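Local structure of endo-beta-mannanase (Rhizomucor miehei, 4QP0) at residues L150-S155 / V159-D164; Q39-M44 / D90-Q95; Y205-D210 / L247-F252. The protein probably hydrolyses internal beta-1,4-mannosidic linkages in mannans, galactomannans and glucomannans, as an extracellular TIM-barrel enzyme of glycoside hydrolase family 5. One frame throughout, in Å; residues are numbered along the deposited sequence.

Contact 1: L150-S155 / V159-D164; sequences LNRENS and VKYKDD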
loop_
_atom_site.group_PDB
_atom_site.type_symbol
_atom_site.label_atom_id
_atom_site.label_comp_id
_atom_site.label_asym_id
_atom_site.label_seq_id
_atom_site.Cartn_x
_atom_site.Cartn_y
_atom_site.Cartn_z
ATOM N N LEU A 150 -9.426 7.816 -10.631
ATOM C CA LEU A 150 -10.725 7.255 -10.222
ATOM C C LEU A 150 -11.783 7.330 -11.331
ATOM O O LEU A 150 -12.643 6.449 -11.430
ATOM C CB LEU A 150 -11.269 7.940 -8.960
ATOM C CG LEU A 150 -10.442 8.101 -7.679
ATOM C CD1 LEU A 150 -11.354 8.453 -6.515
ATOM C CD2 LEU A 150 -9.630 6.870 -7.347
ATOM N N ASN A 151 -11.713 8.389 -12.142
ATOM C CA ASN A 151 -12.670 8.607 -13.228
ATOM C C ASN A 151 -12.349 7.857 -14.519
ATOM O O ASN A 151 -13.237 7.641 -15.345
ATOM C CB ASN A 151 -12.830 10.103 -13.523
ATOM C CG ASN A 151 -13.701 10.807 -12.503
ATOM O OD1 ASN A 151 -14.823 10.379 -12.226
ATOM N ND2 ASN A 151 -13.191 11.892 -11.938
ATOM N N ARG A 152 -11.091 7.457 -14.690
ATOM C CA ARG A 152 -10.660 6.798 -15.915
ATOM C C ARG A 152 -11.555 5.624 -16.280
ATOM O O ARG A 152 -11.857 4.788 -15.435
ATOM C CB ARG A 152 -9.208 6.322 -15.809
ATOM C CG ARG A 152 -8.633 5.898 -17.151
ATOM C CD ARG A 152 -7.291 5.190 -17.048
ATOM N NE ARG A 152 -7.005 4.403 -18.255
ATOM C CZ ARG A 152 -6.610 4.914 -19.423
ATOM N NH1 ARG A 152 -6.445 6.221 -19.576
ATOM N NH2 ARG A 152 -6.380 4.109 -20.445
ATOM N N GLU A 153 -11.985 5.578 -17.538
ATOM C CA GLU A 153 -12.616 4.379 -18.079
ATOM C C GLU A 153 -11.533 3.368 -18.462
ATOM O O GLU A 153 -10.508 3.731 -19.056
ATOM C CB GLU A 153 -13.467 4.716 -19.305
ATOM C CG GLU A 153 -14.297 3.554 -19.833
ATOM C CD GLU A 153 -15.008 3.880 -21.134
ATOM O OE1 GLU A 153 -14.328 4.037 -22.173
ATOM O OE2 GLU A 153 -16.251 3.967 -21.119
ATOM N N ASN A 154 -11.765 2.103 -18.132
ATOM C CA ASN A 154 -10.844 1.047 -18.520
ATOM C C ASN A 154 -10.965 0.857 -20.019
ATOM O O ASN A 154 -12.019 0.452 -20.508
ATOM C CB ASN A 154 -11.187 -0.250 -17.795
ATOM C CG ASN A 154 -10.088 -1.290 -17.901
ATOM O OD1 ASN A 154 -9.645 -1.651 -18.998
ATOM N ND2 ASN A 154 -9.644 -1.783 -16.753
ATOM N N SER A 155 -9.891 1.144 -20.747
ATOM C CA SER A 155 -9.925 1.081 -22.212
ATOM C C SER A 155 -10.064 -0.343 -22.765
ATOM O O SER A 155 -10.349 -0.522 -23.951
ATOM C CB SER A 155 -8.714 1.797 -22.823
ATOM O OG SER A 155 -7.515 1.063 -22.632
ATOM N N VAL A 159 -15.159 -0.254 -17.905
ATOM C CA VAL A 159 -15.526 0.027 -16.517
ATOM C C VAL A 159 -14.651 1.143 -15.940
ATOM O O VAL A 159 -13.417 1.071 -16.003
ATOM C CB VAL A 159 -15.391 -1.239 -15.627
ATOM C CG1 VAL A 159 -16.023 -0.999 -14.265
ATOM C CG2 VAL A 159 -16.033 -2.459 -16.293
ATOM N N LYS A 160 -15.290 2.175 -15.387
ATOM C CA LYS A 160 -14.568 3.244 -14.697
ATOM C C LYS A 160 -13.892 2.640 -13.471
ATOM O O LYS A 160 -14.434 1.713 -12.865
ATOM C CB LYS A 160 -15.507 4.377 -14.274
ATOM C CG LYS A 160 -16.190 5.099 -15.427
ATOM C CD LYS A 160 -16.798 6.423 -14.985
ATOM C CE LYS A 160 -17.690 6.998 -16.074
ATOM N NZ LYS A 160 -18.246 8.329 -15.699
ATOM N N TYR A 161 -12.710 3.155 -13.122
ATOM C CA TYR A 161 -11.952 2.661 -11.965
ATOM C C TYR A 161 -12.800 2.694 -10.704
ATOM O O TYR A 161 -12.943 1.671 -10.025
ATOM C CB TYR A 161 -10.671 3.470 -11.764
ATOM C CG TYR A 161 -9.554 3.125 -12.720
ATOM C CD1 TYR A 161 -9.808 2.468 -13.933
ATOM C CD2 TYR A 161 -8.241 3.471 -12.425
ATOM C CE1 TYR A 161 -8.784 2.153 -14.810
ATOM C CE2 TYR A 161 -7.209 3.169 -13.305
ATOM C CZ TYR A 161 -7.485 2.509 -14.492
ATOM O OH TYR A 161 -6.456 2.205 -15.355
ATOM N N LYS A 162 -13.392 3.855 -10.424
ATOM C CA LYS A 162 -14.250 4.026 -9.259
ATOM C C LYS A 162 -15.444 3.054 -9.196
ATOM O O LYS A 162 -16.020 2.844 -8.130
ATOM C CB LYS A 162 -14.732 5.470 -9.157
ATOM C CG LYS A 162 -15.596 5.937 -10.310
ATOM C CD LYS A 162 -15.841 7.434 -10.209
ATOM C CE LYS A 162 -16.905 7.883 -11.199
ATOM N NZ LYS A 162 -17.079 9.369 -11.233
ATOM N N ASP A 163 -15.820 2.478 -10.334
ATOM C CA ASP A 163 -16.942 1.545 -10.367
ATOM C C ASP A 163 -16.472 0.094 -10.496
ATOM O O ASP A 163 -17.292 -0.812 -10.616
ATOM C CB ASP A 163 -17.915 1.898 -11.494
ATOM C CG ASP A 163 -18.540 3.280 -11.321
ATOM O OD1 ASP A 163 -18.866 3.672 -10.177
ATOM O OD2 ASP A 163 -18.714 3.974 -12.343
ATOM N N ASP A 164 -15.159 -0.119 -10.440
ATOM C CA ASP A 164 -14.593 -1.445 -10.668
ATOM C C ASP A 164 -14.422 -2.309 -9.401
ATOM O O ASP A 164 -13.518 -2.067 -8.610
ATOM C CB ASP A 164 -13.265 -1.339 -11.424
ATOM C CG ASP A 164 -12.986 -2.565 -12.265
ATOM O OD1 ASP A 164 -13.398 -3.673 -11.859
ATOM O OD2 ASP A 164 -12.368 -2.423 -13.343
#
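Arg152 lays its aliphatic chain over one face of the Tyr161 ring, in the helix-to-strand connection of a TIM barrel. Its CB stands 4.2 Å from the centroid of the Tyr161 ring and almost on the ring normal, a CH-pi contact. With CG anti to the backbone N (chi1 -168°) and the chain extended to NE, Arg152 runs beside the tyrosine in the same direction, and its CD passes 3.5 Å from Tyr161 OH. Both polar ends go on to Asp90 of helix 87-98, which takes a salt bridge from Arg152 NH2 and a hydrogen bond from Tyr161 OH, so the carboxylate fixes the pair at its far end.

The backbones are joined by three hydrogen bonds: Lys162 N to Leu150 O at 2.9 Å, Tyr161 N to Arg152 O, and Asn154 N to Val159 O. Glu153 and Lys160 form a single beta bridge between them. At the other end, the Lys162 chi1 of 63° sets CG between the backbone N and the carbonyl carbon, where it joins CB against Leu150 O; the extended remainder carries NZ to Asn151 OD1 at 2.7 Å, nearly in line with the side-chain C=O.

This return of the chain ties the end of helix 136-151 to the short 3-10 turn before strand 167-171. Tyr161 also packs on Ile89 and Ile93 of helix 87-98 and on Trp170 of the strand, while Leu150 and Lys162 lean on Ile209 of helix 192-209.

Contact 2: Q39-M44 / D90-Q95; sequences QVFSDM and DYIIQQ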
loop_
_atom_site.group_PDB
_atom_site.type_symbol
_atom_site.label_atom_id
_atom_site.label_comp_id
_atom_site.label_asym_id
_atom_site.label_seq_id
_atom_site.Cartn_x
_atom_site.Cartn_y
_atom_site.Cartn_z
ATOM N N GLN A 39 1.669 -13.794 -15.355
ATOM C CA GLN A 39 2.402 -14.730 -14.501
ATOM C C GLN A 39 2.160 -14.451 -13.017
ATOM O O GLN A 39 1.870 -15.372 -12.251
ATOM C CB GLN A 39 3.900 -14.665 -14.821
ATOM C CG GLN A 39 4.763 -15.711 -14.133
ATOM C CD GLN A 39 4.677 -17.075 -14.792
ATOM O OE1 GLN A 39 5.610 -17.505 -15.473
ATOM N NE2 GLN A 39 3.552 -17.763 -14.601
ATOM N N VAL A 40 2.268 -13.179 -12.625
ATOM C CA VAL A 40 2.000 -12.756 -11.253
ATOM C C VAL A 40 0.667 -13.333 -10.778
ATOM O O VAL A 40 0.609 -14.002 -9.741
ATOM C CB VAL A 40 2.028 -11.217 -11.119
ATOM C CG1 VAL A 40 1.422 -10.750 -9.800
ATOM C CG2 VAL A 40 3.451 -10.703 -11.249
ATOM N N PHE A 41 -0.386 -13.117 -11.564
ATOM C CA PHE A 41 -1.731 -13.526 -11.166
ATOM C C PHE A 41 -1.956 -15.034 -11.119
ATOM O O PHE A 41 -2.689 -15.507 -10.258
ATOM C CB PHE A 41 -2.800 -12.827 -12.010
ATOM C CG PHE A 41 -2.857 -11.343 -11.792
ATOM C CD1 PHE A 41 -3.001 -10.817 -10.509
ATOM C CD2 PHE A 41 -2.758 -10.465 -12.863
ATOM C CE1 PHE A 41 -3.037 -9.444 -10.307
ATOM C CE2 PHE A 41 -2.801 -9.091 -12.667
ATOM C CZ PHE A 41 -2.938 -8.583 -11.389
ATOM N N SER A 42 -1.341 -15.792 -12.020
ATOM C CA SER A 42 -1.501 -17.255 -11.978
ATOM C C SER A 42 -0.676 -17.893 -10.853
ATOM O O SER A 42 -1.102 -18.883 -10.255
ATOM C CB SER A 42 -1.217 -17.906 -13.337
ATOM O OG SER A 42 -0.032 -17.399 -13.906
ATOM N N ASP A 43 0.490 -17.313 -10.555
ATOM C CA ASP A 43 1.292 -17.736 -9.403
ATOM C C ASP A 43 0.529 -17.466 -8.107
ATOM O O ASP A 43 0.413 -18.346 -7.247
ATOM C CB ASP A 43 2.644 -17.013 -9.366
ATOM C CG ASP A 43 3.609 -17.479 -10.455
ATOM O OD1 ASP A 43 3.226 -18.278 -11.338
ATOM O OD2 ASP A 43 4.775 -17.026 -10.419
ATOM N N MET A 44 0.001 -16.247 -7.986
ATOM C CA MET A 44 -0.832 -15.851 -6.857
ATOM C C MET A 44 -1.981 -16.818 -6.664
ATOM O O MET A 44 -2.204 -17.297 -5.557
ATOM C CB MET A 44 -1.384 -14.433 -7.056
ATOM C CG MET A 44 -0.451 -13.320 -6.617
ATOM S SD MET A 44 -1.156 -11.681 -6.918
ATOM C CE MET A 44 -2.407 -11.649 -5.636
ATOM N N ASP A 90 -4.910 -0.465 -16.930
ATOM C CA ASP A 90 -6.096 -1.088 -17.521
ATOM C C ASP A 90 -5.862 -2.586 -17.724
ATOM O O ASP A 90 -6.716 -3.406 -17.411
ATOM C CB ASP A 90 -6.450 -0.438 -18.872
ATOM C CG ASP A 90 -6.994 1.003 -18.747
ATOM O OD1 ASP A 90 -7.138 1.550 -17.631
ATOM O OD2 ASP A 90 -7.292 1.597 -19.799
ATOM N N TYR A 91 -4.694 -2.934 -18.249
ATOM C CA TYR A 91 -4.364 -4.324 -18.511
ATOM C C TYR A 91 -4.187 -5.108 -17.216
ATOM O O TYR A 91 -4.590 -6.270 -17.129
ATOM C CB TYR A 91 -3.129 -4.437 -19.409
ATOM C CG TYR A 91 -2.790 -5.868 -19.771
ATOM C CD1 TYR A 91 -3.499 -6.550 -20.765
ATOM C CD2 TYR A 91 -1.767 -6.550 -19.107
ATOM C CE1 TYR A 91 -3.192 -7.868 -21.090
ATOM C CE2 TYR A 91 -1.456 -7.867 -19.424
ATOM C CZ TYR A 91 -2.165 -8.516 -20.413
ATOM O OH TYR A 91 -1.845 -9.818 -20.717
ATOM N N ILE A 92 -3.598 -4.467 -16.208
ATOM C CA ILE A 92 -3.413 -5.102 -14.904
ATOM C C ILE A 92 -4.764 -5.447 -14.272
ATOM O O ILE A 92 -4.983 -6.589 -13.849
ATOM C CB ILE A 92 -2.556 -4.237 -13.957
ATOM C CG1 ILE A 92 -1.100 -4.246 -14.422
ATOM C CG2 ILE A 92 -2.642 -4.751 -12.524
ATOM C CD1 ILE A 92 -0.262 -3.120 -13.848
ATOM N N ILE A 93 -5.667 -4.469 -14.245
ATOM C CA ILE A 93 -7.016 -4.658 -13.702
ATOM C C ILE A 93 -7.754 -5.784 -14.418
ATOM O O ILE A 93 -8.548 -6.493 -13.803
ATOM C CB ILE A 93 -7.863 -3.371 -13.809
ATOM C CG1 ILE A 93 -7.150 -2.181 -13.154
ATOM C CG2 ILE A 93 -9.238 -3.565 -13.174
ATOM C CD1 ILE A 93 -7.832 -0.851 -13.420
ATOM N N GLN A 94 -7.498 -5.919 -15.718
ATOM C CA GLN A 94 -8.182 -6.894 -16.564
ATOM C C GLN A 94 -7.758 -8.317 -16.194
ATOM O O GLN A 94 -8.604 -9.178 -15.967
ATOM C CB GLN A 94 -7.884 -6.619 -18.039
ATOM C CG GLN A 94 -8.705 -7.460 -19.003
ATOM C CD GLN A 94 -8.128 -7.480 -20.405
ATOM O OE1 GLN A 94 -8.833 -7.206 -21.378
ATOM N NE2 GLN A 94 -6.842 -7.806 -20.518
ATOM N N GLN A 95 -6.447 -8.531 -16.129
ATOM C CA GLN A 95 -5.877 -9.821 -15.766
ATOM C C GLN A 95 -6.152 -10.172 -14.313
ATOM O O GLN A 95 -6.303 -11.358 -13.977
ATOM C CB GLN A 95 -4.371 -9.851 -16.044
ATOM C CG GLN A 95 -3.999 -9.747 -17.514
ATOM C CD GLN A 95 -4.848 -10.632 -18.399
ATOM O OE1 GLN A 95 -5.349 -10.189 -19.434
ATOM N NE2 GLN A 95 -5.028 -11.885 -17.992
#
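Phe41 of helix 34-47 reaches across to Ile92 and Gln95 of helix 87-98, a contact between two successive outer helices of the (beta/alpha)8 barrel. Along the second helix the touching residues are one turn apart, and the phenyl ring lies across both. The nearest alpha carbons of the two segments, Phe41 CA and Gln95 CA, are 7.2 Å apart, and the ring fills the space between the backbones.

In segment 90-95, Asp90 and Tyr91 come first and turn to other partners: Asp90 takes no part in the contact with Phe41, and Tyr91 packs on Gln34 and Val37 earlier in helix 34-47. Ile92 then offers two surfaces to the ring. Its carbonyl oxygen lies 3.5 Å from Phe41 CE2, an oblique approach, and its CG2 methyl, anti to the backbone N, meets Phe41 CZ at 4.0 Å in apolar contact; the two side chains cross at about a right angle. Ile92 also rests on Val37 and on Leu103 of strand 102-106, which places the contact between the helical layer and the barrel wall. Ile93, next in line, points away and packs on Leu103 and Phe105.

Gln95 closes the walk. Its CB bond is directed at the first helix, but the chain bends at chi2 (-45°) and takes the amide away, so the ring meets CB and the backbone carbonyl, not the amide. Chi1 (-65°) puts Gln95 CG over one face of the Tyr91 ring, 3.6 Å above its plane and offset toward the rim. On the phenylalanine itself, Gln95 CB comes within 3.6 Å of Phe41 CD2.

Contact 3: Y205-D210 / L247-F252; sequences YIKSID and LSSIDF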
loop_
_atom_site.group_PDB
_atom_site.type_symbol
_atom_site.label_atom_id
_atom_site.label_comp_id
_atom_site.label_asym_id
_atom_site.label_seq_id
_atom_site.Cartn_x
_atom_site.Cartn_y
_atom_site.Cartn_z
ATOM N N TYR A 205 -11.477 13.678 -0.035
ATOM C CA TYR A 205 -11.542 13.961 -1.471
ATOM C C TYR A 205 -11.772 12.687 -2.291
ATOM O O TYR A 205 -12.576 12.696 -3.223
ATOM C CB TYR A 205 -10.304 14.714 -1.964
ATOM C CG TYR A 205 -10.364 15.066 -3.440
ATOM C CD1 TYR A 205 -11.196 16.094 -3.902
ATOM C CD2 TYR A 205 -9.595 14.368 -4.378
ATOM C CE1 TYR A 205 -11.259 16.412 -5.254
ATOM C CE2 TYR A 205 -9.650 14.678 -5.731
ATOM C CZ TYR A 205 -10.478 15.702 -6.162
ATOM O OH TYR A 205 -10.533 16.011 -7.501
ATOM N N ILE A 206 -11.072 11.605 -1.943
ATOM C CA ILE A 206 -11.324 10.300 -2.570
ATOM C C ILE A 206 -12.775 9.874 -2.335
ATOM O O ILE A 206 -13.458 9.470 -3.278
ATOM C CB ILE A 206 -10.336 9.200 -2.094
ATOM C CG1 ILE A 206 -8.914 9.522 -2.559
ATOM C CG2 ILE A 206 -10.757 7.819 -2.599
ATOM C CD1 ILE A 206 -7.846 8.643 -1.941
ATOM N N LYS A 207 -13.259 9.998 -1.101
ATOM C CA LYS A 207 -14.630 9.595 -0.783
ATOM C C LYS A 207 -15.725 10.359 -1.547
ATOM O O LYS A 207 -16.768 9.783 -1.869
ATOM C CB LYS A 207 -14.883 9.646 0.728
ATOM C CG LYS A 207 -14.227 8.514 1.512
ATOM C CD LYS A 207 -14.857 7.153 1.223
ATOM C CE LYS A 207 -14.267 6.092 2.136
ATOM N NZ LYS A 207 -15.084 4.853 2.147
ATOM N N SER A 208 -15.482 11.638 -1.847
ATOM C CA SER A 208 -16.451 12.461 -2.578
ATOM C C SER A 208 -16.622 12.041 -4.041
ATOM O O SER A 208 -17.722 12.126 -4.580
ATOM C CB SER A 208 -16.119 13.965 -2.464
ATOM O OG SER A 208 -15.002 14.330 -3.259
ATOM N N ILE A 209 -15.547 11.586 -4.683
ATOM C CA ILE A 209 -15.653 10.986 -6.023
ATOM C C ILE A 209 -16.111 9.516 -5.970
ATOM O O ILE A 209 -17.032 9.110 -6.681
ATOM C CB ILE A 209 -14.323 11.072 -6.807
ATOM C CG1 ILE A 209 -13.835 12.532 -6.925
ATOM C CG2 ILE A 209 -14.458 10.409 -8.172
ATOM C CD1 ILE A 209 -14.506 13.350 -8.012
ATOM N N ASP A 210 -15.467 8.725 -5.123
ATOM C CA ASP A 210 -15.679 7.275 -5.124
ATOM C C ASP A 210 -16.386 6.810 -3.853
ATOM O O ASP A 210 -15.796 6.783 -2.768
ATOM C CB ASP A 210 -14.337 6.556 -5.306
ATOM C CG ASP A 210 -14.469 5.027 -5.370
ATOM O OD1 ASP A 210 -15.444 4.434 -4.857
ATOM O OD2 ASP A 210 -13.548 4.405 -5.927
ATOM N N LEU A 247 -10.369 8.476 11.865
ATOM C CA LEU A 247 -11.038 9.225 10.799
ATOM C C LEU A 247 -12.109 8.367 10.134
ATOM O O LEU A 247 -11.851 7.217 9.749
ATOM C CB LEU A 247 -10.033 9.694 9.739
ATOM C CG LEU A 247 -8.887 10.638 10.112
ATOM C CD1 LEU A 247 -7.933 10.793 8.932
ATOM C CD2 LEU A 247 -9.420 11.990 10.556
ATOM N N SER A 248 -13.306 8.933 9.994
ATOM C CA SER A 248 -14.439 8.235 9.381
ATOM C C SER A 248 -14.208 8.045 7.885
ATOM O O SER A 248 -14.849 7.213 7.244
ATOM C CB SER A 248 -15.733 9.011 9.626
ATOM O OG SER A 248 -15.558 10.376 9.288
ATOM N N SER A 249 -13.268 8.814 7.346
ATOM C CA SER A 249 -12.905 8.758 5.939
ATOM C C SER A 249 -11.925 7.624 5.594
ATOM O O SER A 249 -11.624 7.398 4.421
ATOM C CB SER A 249 -12.293 10.095 5.541
ATOM O OG SER A 249 -12.316 10.253 4.143
ATOM N N ILE A 250 -11.421 6.939 6.619
ATOM C CA ILE A 250 -10.478 5.821 6.473
ATOM C C ILE A 250 -11.179 4.523 6.875
ATOM O O ILE A 250 -11.602 4.371 8.023
ATOM C CB ILE A 250 -9.224 6.026 7.363
ATOM C CG1 ILE A 250 -8.534 7.376 7.075
ATOM C CG2 ILE A 250 -8.260 4.853 7.230
ATOM C CD1 ILE A 250 -7.647 7.412 5.844
ATOM N N ASP A 251 -11.295 3.587 5.941
ATOM C CA ASP A 251 -12.064 2.355 6.183
ATOM C C ASP A 251 -11.288 1.252 6.883
ATOM O O ASP A 251 -11.856 0.508 7.682
ATOM C CB ASP A 251 -12.646 1.817 4.880
ATOM C CG ASP A 251 -13.538 2.825 4.185
ATOM O OD1 ASP A 251 -14.518 3.300 4.809
ATOM O OD2 ASP A 251 -13.254 3.140 3.014
ATOM N N PHE A 252 -10.002 1.130 6.562
ATOM C CA PHE A 252 -9.118 0.192 7.250
ATOM C C PHE A 252 -7.737 0.798 7.517
ATOM O O PHE A 252 -7.321 1.751 6.852
ATOM C CB PHE A 252 -9.016 -1.143 6.495
ATOM C CG PHE A 252 -8.369 -1.041 5.141
ATOM C CD1 PHE A 252 -7.005 -1.242 4.992
ATOM C CD2 PHE A 252 -9.130 -0.766 4.006
ATOM C CE1 PHE A 252 -6.408 -1.149 3.744
ATOM C CE2 PHE A 252 -8.538 -0.675 2.753
ATOM C CZ PHE A 252 -7.176 -0.865 2.623
#
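The last turns of helix 192-209 face a type I beta turn, Leu247 to Ile250, whose closing bond runs from Ile250 N to Leu247 O at 3.2 Å; the nearest alpha carbons, Lys207 CA and Ser249 CA, lie 7.0 Å apart. In this TIM barrel the turn belongs to the loop that leads from helix 241-245 into strand 253-257, and a single lysine spans most of the gap.

Lys207 carries the contact. Its CG stands anti to the carbonyl carbon, and a bend at chi2 (-69°) turns the chain toward the loop before it straightens out to NZ. On the way, CG passes 3.7 Å from Ser249 OG, and CE comes 3.7 Å from Ser249 O. Ser249 OG also makes a weak hydrogen bond to Ser203, one helical turn before Lys207, so the serine sits against the same flank of the helix.

Asp251 meets the lysine from the opposite direction, and the two charged ends form a salt bridge. The same OD2 accepts a hydrogen bond from the backbone N of Val215 in strand 214-216, and Lys207 NZ makes a weak one to His213 O. The ion pair is therefore stitched to the neighbouring strand, on which the Lys207 side chain also packs through Val215. Two donors on OD2 would be expected to favour a charged carboxylate. The ammonium leans toward one oxygen without leaving the other: NZ is 3.1 Å from Asp251 OD1, while Asp251 OD2, using its syn lone pair, receives Lys207 NZ at 2.7 Å.

How the contacts relate
Along the chain contact 2 closes first, contact 1 follows and contact 3 comes last, and all three lie in the single TIM-barrel domain. Contact 1 is the middle member: its centre is about 17 Å from the centre of each of the others, whereas the centres of contacts 2 and 3 are about 26 Å apart and their nearest atoms about 11 Å. Helix 87-98 belongs to contact 2 and meets contact 1 through Asp90 and Ile93; Ile209 and Asp210 meet contact 1 at Leu150 and Lys162. Contacts 2 and 1 thus link helices 34-47, 87-98, 136-151 and 192-209 around the barrel, while contact 3 ties helix 192-209 to the loop leading into strand 253-257.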